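PDB 6RIW: ORF10 from Moritella marina, which probably catalyses chain-extending condensation in polyunsaturated fatty acid synthesis, this chain being the ketosynthase-chain length factor didomain of a longer synthase. Local coordinates for residues G479-L484 / Q495-E500; A485-L490 / S828-N833; L490-Q495 / A850-Q855; A844-T849 / L880-S885. All coordinates share one frame; numbering follows the deposited sequence.

Interaction 1: G479-L484 / Q495-E500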
loop_
_atom_site.group_PDB
_atom_site.type_symbol
_atom_site.label_atom_id
_atom_site.label_comp_id
_atom_site.label_asym_id
_atom_site.label_seq_id
_atom_site.Cartn_x
_atom_site.Cartn_y
_atom_site.Cartn_z
ATOM N N GLY A 479 20.792 -7.196 5.797
ATOM C CA GLY A 479 21.914 -6.794 6.630
ATOM C C GLY A 479 23.142 -6.633 5.761
ATOM O O GLY A 479 23.066 -6.154 4.633
ATOM N N SER A 480 24.289 -7.077 6.265
ATOM C CA SER A 480 25.504 -6.983 5.456
ATOM C C SER A 480 25.637 -8.113 4.436
ATOM O O SER A 480 26.624 -8.132 3.692
ATOM C CB SER A 480 26.736 -6.954 6.376
ATOM O OG SER A 480 26.741 -8.124 7.164
ATOM N N ALA A 481 24.692 -9.053 4.378
ATOM C CA ALA A 481 24.678 -10.070 3.313
ATOM C C ALA A 481 24.011 -9.435 2.100
ATOM O O ALA A 481 22.791 -9.456 1.942
ATOM C CB ALA A 481 23.960 -11.333 3.762
ATOM N N SER A 482 24.819 -8.847 1.238
ATOM C CA SER A 482 24.312 -7.854 0.306
ATOM C C SER A 482 23.937 -8.426 -1.060
ATOM O O SER A 482 23.420 -7.677 -1.903
ATOM C CB SER A 482 25.335 -6.720 0.163
ATOM O OG SER A 482 26.548 -7.193 -0.396
ATOM N N ASN A 483 24.136 -9.726 -1.290
ATOM C CA ASN A 483 23.631 -10.362 -2.500
ATOM C C ASN A 483 23.356 -11.832 -2.206
ATOM O O ASN A 483 23.650 -12.342 -1.120
ATOM C CB ASN A 483 24.605 -10.193 -3.691
ATOM C CG ASN A 483 25.992 -10.770 -3.405
ATOM O OD1 ASN A 483 26.121 -11.792 -2.758
ATOM N ND2 ASN A 483 27.036 -10.098 -3.899
ATOM N N LEU A 484 22.803 -12.516 -3.207
ATOM C CA LEU A 484 22.404 -13.904 -3.014
ATOM C C LEU A 484 23.594 -14.789 -2.645
ATOM O O LEU A 484 23.471 -15.681 -1.798
ATOM C CB LEU A 484 21.717 -14.419 -4.286
ATOM C CG LEU A 484 21.051 -15.782 -4.126
ATOM C CD1 LEU A 484 19.804 -15.660 -3.265
ATOM C CD2 LEU A 484 20.693 -16.381 -5.476
ATOM N N GLN A 495 26.003 -18.615 10.027
ATOM C CA GLN A 495 26.390 -17.329 10.587
ATOM C C GLN A 495 25.201 -16.368 10.621
ATOM O O GLN A 495 24.123 -16.648 10.088
ATOM C CB GLN A 495 27.538 -16.738 9.779
ATOM C CG GLN A 495 28.795 -17.602 9.897
ATOM C CD GLN A 495 29.840 -17.223 8.891
ATOM O OE1 GLN A 495 29.526 -16.921 7.730
ATOM N NE2 GLN A 495 31.100 -17.215 9.325
ATOM N N ASN A 496 25.410 -15.218 11.266
ATOM C CA ASN A 496 24.402 -14.161 11.295
ATOM C C ASN A 496 25.034 -12.835 10.882
ATOM O O ASN A 496 26.262 -12.679 10.832
ATOM C CB ASN A 496 23.759 -14.033 12.691
ATOM C CG ASN A 496 24.766 -13.600 13.760
ATOM O OD1 ASN A 496 25.266 -12.471 13.748
ATOM N ND2 ASN A 496 25.063 -14.496 14.682
ATOM N N THR A 497 24.167 -11.855 10.620
ATOM C CA THR A 497 24.576 -10.511 10.244
ATOM C C THR A 497 24.342 -9.498 11.364
ATOM O O THR A 497 24.185 -8.304 11.086
ATOM C CB THR A 497 23.817 -10.074 8.999
ATOM O OG1 THR A 497 22.429 -10.323 9.229
ATOM C CG2 THR A 497 24.278 -10.892 7.788
ATOM N N PHE A 498 24.287 -9.946 12.616
ATOM C CA PHE A 498 23.925 -9.047 13.709
ATOM C C PHE A 498 25.080 -8.111 14.046
ATOM O O PHE A 498 26.237 -8.537 14.133
ATOM C CB PHE A 498 23.492 -9.847 14.926
ATOM C CG PHE A 498 22.281 -10.712 14.663
ATOM C CD1 PHE A 498 21.324 -10.314 13.756
ATOM C CD2 PHE A 498 22.117 -11.919 15.304
ATOM C CE1 PHE A 498 20.207 -11.100 13.503
ATOM C CE2 PHE A 498 21.018 -12.709 15.047
ATOM C CZ PHE A 498 20.060 -12.297 14.151
ATOM N N ARG A 499 24.770 -6.825 14.186
ATOM C CA ARG A 499 25.798 -5.801 14.387
ATOM C C ARG A 499 25.197 -4.680 15.220
ATOM O O ARG A 499 23.979 -4.602 15.411
ATOM C CB ARG A 499 26.318 -5.247 13.058
ATOM C CG ARG A 499 25.175 -4.706 12.141
ATOM C CD ARG A 499 25.669 -3.668 11.126
ATOM N NE ARG A 499 26.204 -2.480 11.786
ATOM C CZ ARG A 499 26.953 -1.568 11.165
ATOM N NH1 ARG A 499 27.249 -1.718 9.879
ATOM N NH2 ARG A 499 27.396 -0.506 11.819
ATOM N N GLU A 500 26.056 -3.788 15.707
ATOM C CA GLU A 500 25.493 -2.645 16.410
ATOM C C GLU A 500 24.906 -1.643 15.417
ATOM O O GLU A 500 25.197 -1.657 14.217
ATOM C CB GLU A 500 26.557 -1.982 17.293
ATOM C CG GLU A 500 27.184 -2.945 18.292
ATOM C CD GLU A 500 26.269 -3.388 19.436
ATOM O OE1 GLU A 500 25.171 -2.805 19.651
ATOM O OE2 GLU A 500 26.658 -4.359 20.130
HETATM O O HOH W 1 24.123 -6.479 9.194
HETATM O O HOH W 2 27.078 -7.256 9.823
#

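Interaction 2: A485-L490 / S828-N833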
loop_
_atom_site.group_PDB
_atom_site.type_symbol
_atom_site.label_atom_id
_atom_site.label_comp_id
_atom_site.label_asym_id
_atom_site.label_seq_id
_atom_site.Cartn_x
_atom_site.Cartn_y
_atom_site.Cartn_z
ATOM N N ALA A 485 24.745 -14.586 -3.296
ATOM C CA ALA A 485 25.914 -15.425 -3.010
ATOM C C ALA A 485 26.341 -15.310 -1.551
ATOM O O ALA A 485 26.643 -16.320 -0.897
ATOM C CB ALA A 485 27.076 -15.052 -3.948
ATOM N N GLN A 486 26.331 -14.089 -1.011
ATOM C CA GLN A 486 26.712 -13.875 0.384
ATOM C C GLN A 486 25.686 -14.469 1.342
ATOM O O GLN A 486 26.044 -15.036 2.379
ATOM C CB GLN A 486 26.898 -12.373 0.639
ATOM C CG GLN A 486 28.169 -11.788 0.023
ATOM C CD GLN A 486 28.244 -10.265 0.175
ATOM O OE1 GLN A 486 27.744 -9.708 1.151
ATOM N NE2 GLN A 486 28.871 -9.594 -0.792
ATOM N N PHE A 487 24.399 -14.353 1.010
ATOM C CA PHE A 487 23.364 -14.977 1.830
ATOM C C PHE A 487 23.516 -16.497 1.831
ATOM O O PHE A 487 23.378 -17.150 2.873
ATOM C CB PHE A 487 21.996 -14.553 1.278
ATOM C CG PHE A 487 20.803 -14.829 2.196
ATOM C CD1 PHE A 487 20.865 -14.613 3.566
ATOM C CD2 PHE A 487 19.607 -15.255 1.643
ATOM C CE1 PHE A 487 19.761 -14.840 4.370
ATOM C CE2 PHE A 487 18.486 -15.500 2.437
ATOM C CZ PHE A 487 18.562 -15.293 3.806
ATOM N N LYS A 488 23.768 -17.082 0.662
ATOM C CA LYS A 488 23.936 -18.535 0.589
ATOM C C LYS A 488 25.071 -18.993 1.501
ATOM O O LYS A 488 24.924 -19.940 2.280
ATOM C CB LYS A 488 24.197 -18.934 -0.864
ATOM C CG LYS A 488 24.207 -20.451 -1.124
ATOM C CD LYS A 488 24.525 -20.721 -2.616
ATOM C CE LYS A 488 24.684 -22.217 -2.895
ATOM N NZ LYS A 488 24.950 -22.474 -4.343
ATOM N N THR A 489 26.205 -18.309 1.423
ATOM C CA THR A 489 27.358 -18.650 2.262
ATOM C C THR A 489 27.051 -18.462 3.739
ATOM O O THR A 489 27.383 -19.313 4.574
ATOM C CB THR A 489 28.535 -17.776 1.865
ATOM O OG1 THR A 489 28.881 -18.069 0.511
ATOM C CG2 THR A 489 29.726 -18.023 2.776
ATOM N N LEU A 490 26.423 -17.336 4.083
ATOM C CA LEU A 490 25.995 -17.110 5.458
ATOM C C LEU A 490 25.166 -18.277 5.986
ATOM O O LEU A 490 25.404 -18.775 7.093
ATOM C CB LEU A 490 25.206 -15.793 5.519
ATOM C CG LEU A 490 24.764 -15.335 6.910
ATOM C CD1 LEU A 490 25.850 -14.489 7.529
ATOM C CD2 LEU A 490 23.462 -14.533 6.807
ATOM N N SER A 828 13.769 -24.919 12.086
ATOM C CA SER A 828 14.718 -23.814 12.178
ATOM C C SER A 828 14.048 -22.562 11.614
ATOM O O SER A 828 12.924 -22.616 11.110
ATOM C CB SER A 828 16.022 -24.137 11.440
ATOM O OG SER A 828 15.837 -24.102 10.025
ATOM N N SER A 829 14.743 -21.424 11.700
ATOM C CA SER A 829 14.215 -20.187 11.114
ATOM C C SER A 829 15.358 -19.298 10.652
ATOM O O SER A 829 16.338 -19.093 11.377
ATOM C CB SER A 829 13.345 -19.394 12.098
ATOM O OG SER A 829 13.005 -18.101 11.576
ATOM N N VAL A 830 15.187 -18.737 9.451
ATOM C CA VAL A 830 16.111 -17.779 8.891
ATOM C C VAL A 830 16.236 -16.542 9.771
ATOM O O VAL A 830 17.206 -15.793 9.645
ATOM C CB VAL A 830 15.624 -17.409 7.463
ATOM C CG1 VAL A 830 14.359 -16.555 7.528
ATOM C CG2 VAL A 830 16.738 -16.743 6.667
ATOM N N LYS A 831 15.273 -16.297 10.657
ATOM C CA LYS A 831 15.388 -15.105 11.515
ATOM C C LYS A 831 16.551 -15.217 12.500
ATOM O O LYS A 831 17.062 -14.193 12.994
ATOM C CB LYS A 831 14.079 -14.866 12.266
ATOM C CG LYS A 831 12.927 -14.542 11.306
ATOM C CD LYS A 831 11.649 -14.160 12.069
ATOM C CE LYS A 831 10.440 -13.922 11.122
ATOM N NZ LYS A 831 10.155 -15.186 10.339
ATOM N N ALA A 832 16.983 -16.434 12.792
ATOM C CA ALA A 832 18.191 -16.609 13.592
ATOM C C ALA A 832 19.437 -16.081 12.877
ATOM O O ALA A 832 20.429 -15.740 13.539
ATOM C CB ALA A 832 18.345 -18.085 13.948
ATOM N N ASN A 833 19.419 -16.010 11.546
ATOM C CA ASN A 833 20.564 -15.507 10.794
ATOM C C ASN A 833 20.455 -14.022 10.483
ATOM O O ASN A 833 21.468 -13.319 10.524
ATOM C CB ASN A 833 20.739 -16.284 9.470
ATOM C CG ASN A 833 20.677 -17.765 9.676
ATOM O OD1 ASN A 833 19.610 -18.361 9.590
ATOM N ND2 ASN A 833 21.820 -18.376 9.985
#

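Interaction 3: L490-Q495 / A850-Q855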
loop_
_atom_site.group_PDB
_atom_site.type_symbol
_atom_site.label_atom_id
_atom_site.label_comp_id
_atom_site.label_asym_id
_atom_site.label_seq_id
_atom_site.Cartn_x
_atom_site.Cartn_y
_atom_site.Cartn_z
ATOM N N LEU A 490 26.423 -17.336 4.083
ATOM C CA LEU A 490 25.995 -17.110 5.458
ATOM C C LEU A 490 25.166 -18.277 5.986
ATOM O O LEU A 490 25.404 -18.775 7.093
ATOM C CB LEU A 490 25.206 -15.793 5.519
ATOM C CG LEU A 490 24.764 -15.335 6.910
ATOM C CD1 LEU A 490 25.850 -14.489 7.529
ATOM C CD2 LEU A 490 23.462 -14.533 6.807
ATOM N N LEU A 491 24.150 -18.707 5.225
ATOM C CA LEU A 491 23.259 -19.749 5.720
ATOM C C LEU A 491 23.987 -21.079 5.852
ATOM O O LEU A 491 23.779 -21.817 6.824
ATOM C CB LEU A 491 22.066 -19.897 4.773
ATOM C CG LEU A 491 21.197 -18.653 4.708
ATOM C CD1 LEU A 491 20.181 -18.802 3.544
ATOM C CD2 LEU A 491 20.494 -18.490 6.043
ATOM N N ASN A 492 24.842 -21.395 4.884
ATOM C CA ASN A 492 25.524 -22.687 4.913
ATOM C C ASN A 492 26.492 -22.777 6.082
ATOM O O ASN A 492 26.693 -23.865 6.630
ATOM C CB ASN A 492 26.247 -22.928 3.594
ATOM C CG ASN A 492 25.300 -23.385 2.499
ATOM O OD1 ASN A 492 24.245 -23.932 2.787
ATOM N ND2 ASN A 492 25.665 -23.154 1.247
ATOM N N ASN A 493 27.070 -21.650 6.487
ATOM C CA ASN A 493 27.963 -21.578 7.633
ATOM C C ASN A 493 27.243 -21.305 8.946
ATOM O O ASN A 493 27.909 -21.176 9.973
ATOM C CB ASN A 493 29.007 -20.492 7.398
ATOM C CG ASN A 493 29.844 -20.757 6.181
ATOM O OD1 ASN A 493 29.992 -21.898 5.768
ATOM N ND2 ASN A 493 30.407 -19.702 5.599
ATOM N N ASN A 494 25.913 -21.220 8.930
ATOM C CA ASN A 494 25.093 -20.860 10.086
ATOM C C ASN A 494 25.651 -19.628 10.805
ATOM O O ASN A 494 25.754 -19.585 12.031
ATOM C CB ASN A 494 24.917 -22.030 11.060
ATOM C CG ASN A 494 23.688 -21.862 11.955
ATOM O OD1 ASN A 494 22.671 -21.228 11.573
ATOM N ND2 ASN A 494 23.774 -22.410 13.160
ATOM N N GLN A 495 26.003 -18.615 10.027
ATOM C CA GLN A 495 26.390 -17.329 10.587
ATOM C C GLN A 495 25.201 -16.368 10.621
ATOM O O GLN A 495 24.123 -16.648 10.088
ATOM C CB GLN A 495 27.538 -16.738 9.779
ATOM C CG GLN A 495 28.795 -17.602 9.897
ATOM C CD GLN A 495 29.840 -17.223 8.891
ATOM O OE1 GLN A 495 29.526 -16.921 7.730
ATOM N NE2 GLN A 495 31.100 -17.215 9.325
ATOM N N ALA A 850 14.606 -22.157 -0.684
ATOM C CA ALA A 850 14.949 -22.449 -2.078
ATOM C C ALA A 850 16.445 -22.701 -2.257
ATOM O O ALA A 850 16.835 -23.584 -3.028
ATOM C CB ALA A 850 14.492 -21.308 -2.985
ATOM N N LEU A 851 17.302 -21.940 -1.558
ATOM C CA LEU A 851 18.746 -22.182 -1.678
ATOM C C LEU A 851 19.118 -23.558 -1.133
ATOM O O LEU A 851 19.932 -24.269 -1.739
ATOM C CB LEU A 851 19.545 -21.080 -0.968
ATOM C CG LEU A 851 19.588 -19.658 -1.570
ATOM C CD1 LEU A 851 20.253 -18.646 -0.602
ATOM C CD2 LEU A 851 20.298 -19.610 -2.939
ATOM N N LEU A 852 18.530 -23.955 0.003
ATOM C CA LEU A 852 18.821 -25.266 0.582
ATOM C C LEU A 852 18.379 -26.389 -0.341
ATOM O O LEU A 852 19.103 -27.370 -0.524
ATOM C CB LEU A 852 18.117 -25.426 1.929
ATOM C CG LEU A 852 18.661 -24.632 3.124
ATOM C CD1 LEU A 852 17.945 -25.088 4.408
ATOM C CD2 LEU A 852 20.171 -24.780 3.257
ATOM N N LEU A 853 17.175 -26.277 -0.900
ATOM C CA LEU A 853 16.688 -27.282 -1.842
ATOM C C LEU A 853 17.486 -27.300 -3.141
ATOM O O LEU A 853 17.690 -28.376 -3.721
ATOM C CB LEU A 853 15.214 -27.038 -2.129
ATOM C CG LEU A 853 14.302 -27.333 -0.943
ATOM C CD1 LEU A 853 12.938 -26.722 -1.247
ATOM C CD2 LEU A 853 14.185 -28.818 -0.674
ATOM N N ASP A 854 17.948 -26.141 -3.611
ATOM C CA ASP A 854 18.800 -26.103 -4.792
ATOM C C ASP A 854 20.119 -26.839 -4.580
ATOM O O ASP A 854 20.721 -27.310 -5.553
ATOM C CB ASP A 854 19.086 -24.661 -5.188
ATOM C CG ASP A 854 19.749 -24.567 -6.553
ATOM O OD1 ASP A 854 19.188 -25.127 -7.513
ATOM O OD2 ASP A 854 20.831 -23.959 -6.678
ATOM N N GLN A 855 20.581 -26.928 -3.335
ATOM C CA GLN A 855 21.814 -27.625 -2.963
ATOM C C GLN A 855 21.616 -29.117 -2.712
ATOM O O GLN A 855 22.598 -29.811 -2.433
ATOM C CB GLN A 855 22.407 -27.006 -1.683
ATOM C CG GLN A 855 22.970 -25.642 -1.843
ATOM C CD GLN A 855 23.119 -24.909 -0.487
ATOM O OE1 GLN A 855 23.319 -23.695 -0.462
ATOM N NE2 GLN A 855 23.010 -25.643 0.623
#

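Interaction 4: A844-T849 / L880-S885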
loop_
_atom_site.group_PDB
_atom_site.type_symbol
_atom_site.label_atom_id
_atom_site.label_comp_id
_atom_site.label_asym_id
_atom_site.label_seq_id
_atom_site.Cartn_x
_atom_site.Cartn_y
_atom_site.Cartn_z
ATOM N N ALA A 844 12.547 -13.800 2.996
ATOM C CA ALA A 844 13.715 -14.412 3.622
ATOM C C ALA A 844 13.539 -15.920 3.790
ATOM O O ALA A 844 14.467 -16.693 3.512
ATOM C CB ALA A 844 13.998 -13.769 4.989
ATOM N N SER A 845 12.368 -16.356 4.262
ATOM C CA SER A 845 12.134 -17.790 4.465
ATOM C C SER A 845 12.124 -18.554 3.149
ATOM O O SER A 845 12.656 -19.672 3.067
ATOM C CB SER A 845 10.805 -18.018 5.175
ATOM O OG SER A 845 10.781 -17.372 6.427
ATOM N N ILE A 846 11.455 -18.005 2.134
ATOM C CA ILE A 846 11.389 -18.689 0.838
ATOM C C ILE A 846 12.779 -18.813 0.238
ATOM O O ILE A 846 13.164 -19.878 -0.273
ATOM C CB ILE A 846 10.425 -17.948 -0.106
ATOM C CG1 ILE A 846 8.974 -18.242 0.298
ATOM C CG2 ILE A 846 10.682 -18.367 -1.582
ATOM C CD1 ILE A 846 7.913 -17.411 -0.483
ATOM N N ILE A 847 13.573 -17.745 0.309
ATOM C CA ILE A 847 14.881 -17.782 -0.345
ATOM C C ILE A 847 15.845 -18.717 0.391
ATOM O O ILE A 847 16.578 -19.488 -0.251
ATOM C CB ILE A 847 15.449 -16.362 -0.485
ATOM C CG1 ILE A 847 14.612 -15.621 -1.542
ATOM C CG2 ILE A 847 16.964 -16.404 -0.877
ATOM C CD1 ILE A 847 15.112 -14.216 -1.844
ATOM N N LYS A 848 15.869 -18.673 1.736
ATOM C CA LYS A 848 16.642 -19.673 2.479
ATOM C C LYS A 848 16.267 -21.088 2.037
ATOM O O LYS A 848 17.139 -21.929 1.766
ATOM C CB LYS A 848 16.410 -19.549 3.987
ATOM C CG LYS A 848 16.978 -20.756 4.766
ATOM C CD LYS A 848 16.658 -20.718 6.267
ATOM C CE LYS A 848 16.929 -22.063 6.958
ATOM N NZ LYS A 848 16.519 -22.040 8.393
ATOM N N THR A 849 14.965 -21.364 2.007
ATOM C CA THR A 849 14.474 -22.704 1.694
ATOM C C THR A 849 14.808 -23.085 0.259
ATOM O O THR A 849 15.264 -24.209 -0.007
ATOM C CB THR A 849 12.970 -22.762 1.936
ATOM O OG1 THR A 849 12.687 -22.458 3.310
ATOM C CG2 THR A 849 12.396 -24.137 1.594
ATOM N N LEU A 880 3.331 -23.251 3.382
ATOM C CA LEU A 880 3.834 -23.495 2.036
ATOM C C LEU A 880 4.615 -24.796 2.012
ATOM O O LEU A 880 5.268 -25.159 2.995
ATOM C CB LEU A 880 4.766 -22.382 1.549
ATOM C CG LEU A 880 4.166 -20.999 1.351
ATOM C CD1 LEU A 880 4.113 -20.263 2.671
ATOM C CD2 LEU A 880 5.031 -20.211 0.352
ATOM N N ILE A 881 4.576 -25.470 0.869
ATOM C CA ILE A 881 5.434 -26.628 0.613
ATOM C C ILE A 881 6.310 -26.294 -0.583
ATOM O O ILE A 881 5.793 -25.960 -1.653
ATOM C CB ILE A 881 4.623 -27.906 0.326
ATOM C CG1 ILE A 881 3.676 -28.252 1.483
ATOM C CG2 ILE A 881 5.579 -29.041 -0.009
ATOM C CD1 ILE A 881 4.405 -28.549 2.827
ATOM N N LEU A 882 7.625 -26.376 -0.408
ATOM C CA LEU A 882 8.576 -26.197 -1.493
ATOM C C LEU A 882 9.298 -27.518 -1.721
ATOM O O LEU A 882 9.463 -28.309 -0.786
ATOM C CB LEU A 882 9.610 -25.112 -1.168
ATOM C CG LEU A 882 9.188 -23.676 -1.483
ATOM C CD1 LEU A 882 8.031 -23.234 -0.557
ATOM C CD2 LEU A 882 10.390 -22.750 -1.369
ATOM N N SER A 883 9.749 -27.752 -2.954
ATOM C CA SER A 883 10.369 -29.042 -3.250
ATOM C C SER A 883 11.595 -28.839 -4.125
ATOM O O SER A 883 11.682 -27.874 -4.889
ATOM C CB SER A 883 9.348 -29.998 -3.897
ATOM O OG SER A 883 9.047 -29.589 -5.217
ATOM N N SER A 884 12.568 -29.739 -3.973
ATOM C CA SER A 884 13.768 -29.671 -4.782
ATOM C C SER A 884 13.459 -30.089 -6.214
ATOM O O SER A 884 12.455 -30.747 -6.497
ATOM C CB SER A 884 14.870 -30.561 -4.194
ATOM O OG SER A 884 14.408 -31.892 -4.059
ATOM N N SER A 885 14.353 -29.714 -7.110
ATOM C CA SER A 885 14.204 -29.979 -8.533
ATOM C C SER A 885 15.373 -30.832 -9.022
ATOM O O SER A 885 16.285 -31.181 -8.256
ATOM C CB SER A 885 14.124 -28.671 -9.308
ATOM O OG SER A 885 15.388 -28.051 -9.338
#

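Interaction 1: G479-L484 / Q495-E500
Thr497 and Ser480 hold their hydroxyls in the same setting, each oxygen lying between its own backbone N and carbonyl carbon (chi1 50° and 58°). For Thr497 this turns CG2 to the position anti to the carbonyl carbon, from where the methyl leads the contact with the other loop. CG2 lies 3.8 Å from Ser480 OG and 3.9 Å from Ala481 N, with Ala481 CB alongside at 4.1 Å, so one small branch is received by a polar tip, a backbone amide and a methyl. Such packing illustrates how the two loops at the ends of one helix can be brought together. Here strand 469-478 runs out into residues 479-484, helix 484-492 follows, and the chain returns as 495-500, all within the second ketosynthase-like unit of the didomain, where Asn483 at the N-cap accepts from Gln486 N through OD1. Water reinforces the meeting on the polar side. Thr497 O accepts from one water at 2.6 Å, and Ser480 N donates weakly to that same molecule; a second water lies 2.8 Å from Ser480 OG and gives Thr497 O a weak bond. The other branch of Thr497, OG1, is engaged by Ser528 OG, with a weak further bond to Asn833 O. Gly479 passes near this hydroxyl with a positive phi of 61°, and a beta carbon there would fall 2.9 Å from Thr497 OG1, a clash that glycine avoids. Just before Thr497, Asn496 OD1 accepts from Phe498 N, forming an Asx turn.

Interaction 2: A485-L490 / S828-N833
The Phe487 ring presents an edge to residues 828-833: Val830 CG2 sits close to the ring plane, 3.7 Å from CZ, and the two side chains cross at about a right angle. Phe478 also meets this ring, the planes inclined at about 50°, and Ile847 of helix 841-854 touches it as well, while Ala844, Ser845 and the aliphatic chain of Lys848 pack on Val830. The setting is the thiolase fold of the ketosynthase family. Helix 484-492 lies against the turn that leaves strand 826-828 and enters the short helix 831-834; Lys831 and Asn833 here open the family's Lys-x-Asn-x-Gly-His sequence motif. Torsions explain why the ring reaches so far. Phe487 CG stands anti to its own backbone N (chi1 -166°), which swings the ring out from the helix toward Val830, although the first bond of the side chain does not aim at the other segment.

One helical turn after Phe487, Leu490 does point across. Its CD2 comes to 4.2 Å from Asn833 CB, the two side chains sliding past each other in opposite directions, so leucine meets the aliphatic base of the asparagine instead of its amide. That amide is used differently: Asn833 ND2 donates to Gln495 O and, weakly, to Asn494 OD1, joining the turn to the chain just beyond helix 484-492. Two bonds fix the turn: Val830 N donates to Glu801 OE2, and Lys831 N donates to Ser829 OG at 3.0 Å in a nearly straight capping bond.

Interaction 3: L490-Q495 / A850-Q855
Two hydrogen bonds join the amides of Asn492 and Gln855: Asn492 ND2 donates to Gln855 OE1 at 3.0 Å, and Gln855 NE2 returns a bond of 3.0 Å to Asn492 OD1. The pair is not coplanar. The amide planes stand 53° apart, and ND2 lies well above the carbonyl plane of Gln855, 48° out of it, although OE1 stays in the amide plane of Asn492. Gln855 gets there with CG anti to its carbonyl carbon (chi1 -70°) and the chain extended beyond, meeting Asn492 from the opposite direction. An alanine in place of Gln855 would probably leave both ends of the Asn492 amide without these mates and free to turn.

Beside the amide pair the contact is apolar. Leu491 CD1 touches Leu851 CD1 at 4.1 Å, the side chains crossing at about a right angle, and Leu852 CD2 flanks Asn492 OD1 at 4.2 Å. Leu851 also packs on Phe487 and Leu484 farther up the helix. The 490-495 side then ends in a Schellman motif, Gln495 N bonding to Leu490 O and Asn494 N to Leu491 O. Here the C-terminal ends of helices 484-492 and 841-854 meet near the surface of a thiolase fold.

Interaction 4: A844-T849 / L880-S885
Apolar packing carries the contact of Thr849 and Ile846 with Leu882 and Leu880, where helix 841-854 lies on strand 876-884. In the thiolase fold of ketosynthases this helix belongs to the middle helical layer, and helix 668-682 is its neighbour there, Tyr670 touching both Ile846 and Leu880. The short helix and strand segments run nearly in the same direction, 24° apart, with their axes 10.1 Å from each other.

Thr849 CG2 is the closest element, 3.8 Å from Leu882 CD2 and 4.0 Å from Leu882 CB, the side chains meeting at a slant. Leu882 CD2 thereby enters the groove between Thr849 and Ile846, where it also nears the backbone at Ile846 O, 4.1 Å away. One turn back, Ile846 CD1 meets Leu880 CD2 at 4.1 Å, these two side chains crossing at about a right angle. Leu880 and Leu882, two apart on the strand, both turn toward the helix, whereas Ile881 between them points away.

The polar bonds of Thr849 run back into its own helix. Thr849 places CG2 anti to its backbone N (chi1 -60° for OG1), which offers the methyl to the strand and leaves the hydroxyl beside the backbone, turned back to the preceding turn. With an alanine here, Leu882 CD2 is likely to lose its nearest partner on this stretch of helix and Ser845 O its hydroxyl donor. That carbonyl is gripped twice, by Thr849 OG1 at 2.8 Å and by Thr849 N at 3.1 Å, the two donors approaching from opposite faces of the Ser845 carbonyl plane.

How the interactions relate
From the N terminus, interaction 1 closes the smallest loop, bringing the chain back on itself around helix 484-492. That helix then makes two far longer closures, interaction 2 to the turn at 828-833 and interaction 3 to the end of helix 841-854. Interactions 1, 2 and 3 cross one another, since their segments alternate, and none nests inside another. Interaction 4 closes a short loop from helix 841-854 to strand 876-884; it crosses interaction 3 but follows interactions 1 and 2 in series. Together they tie the first strand-helix unit of the second ketosynthase-like half to helices 831-834 and 841-854 and strand 876-884, with Lys848 NZ to Ser828 OG linking interactions 2 and 4.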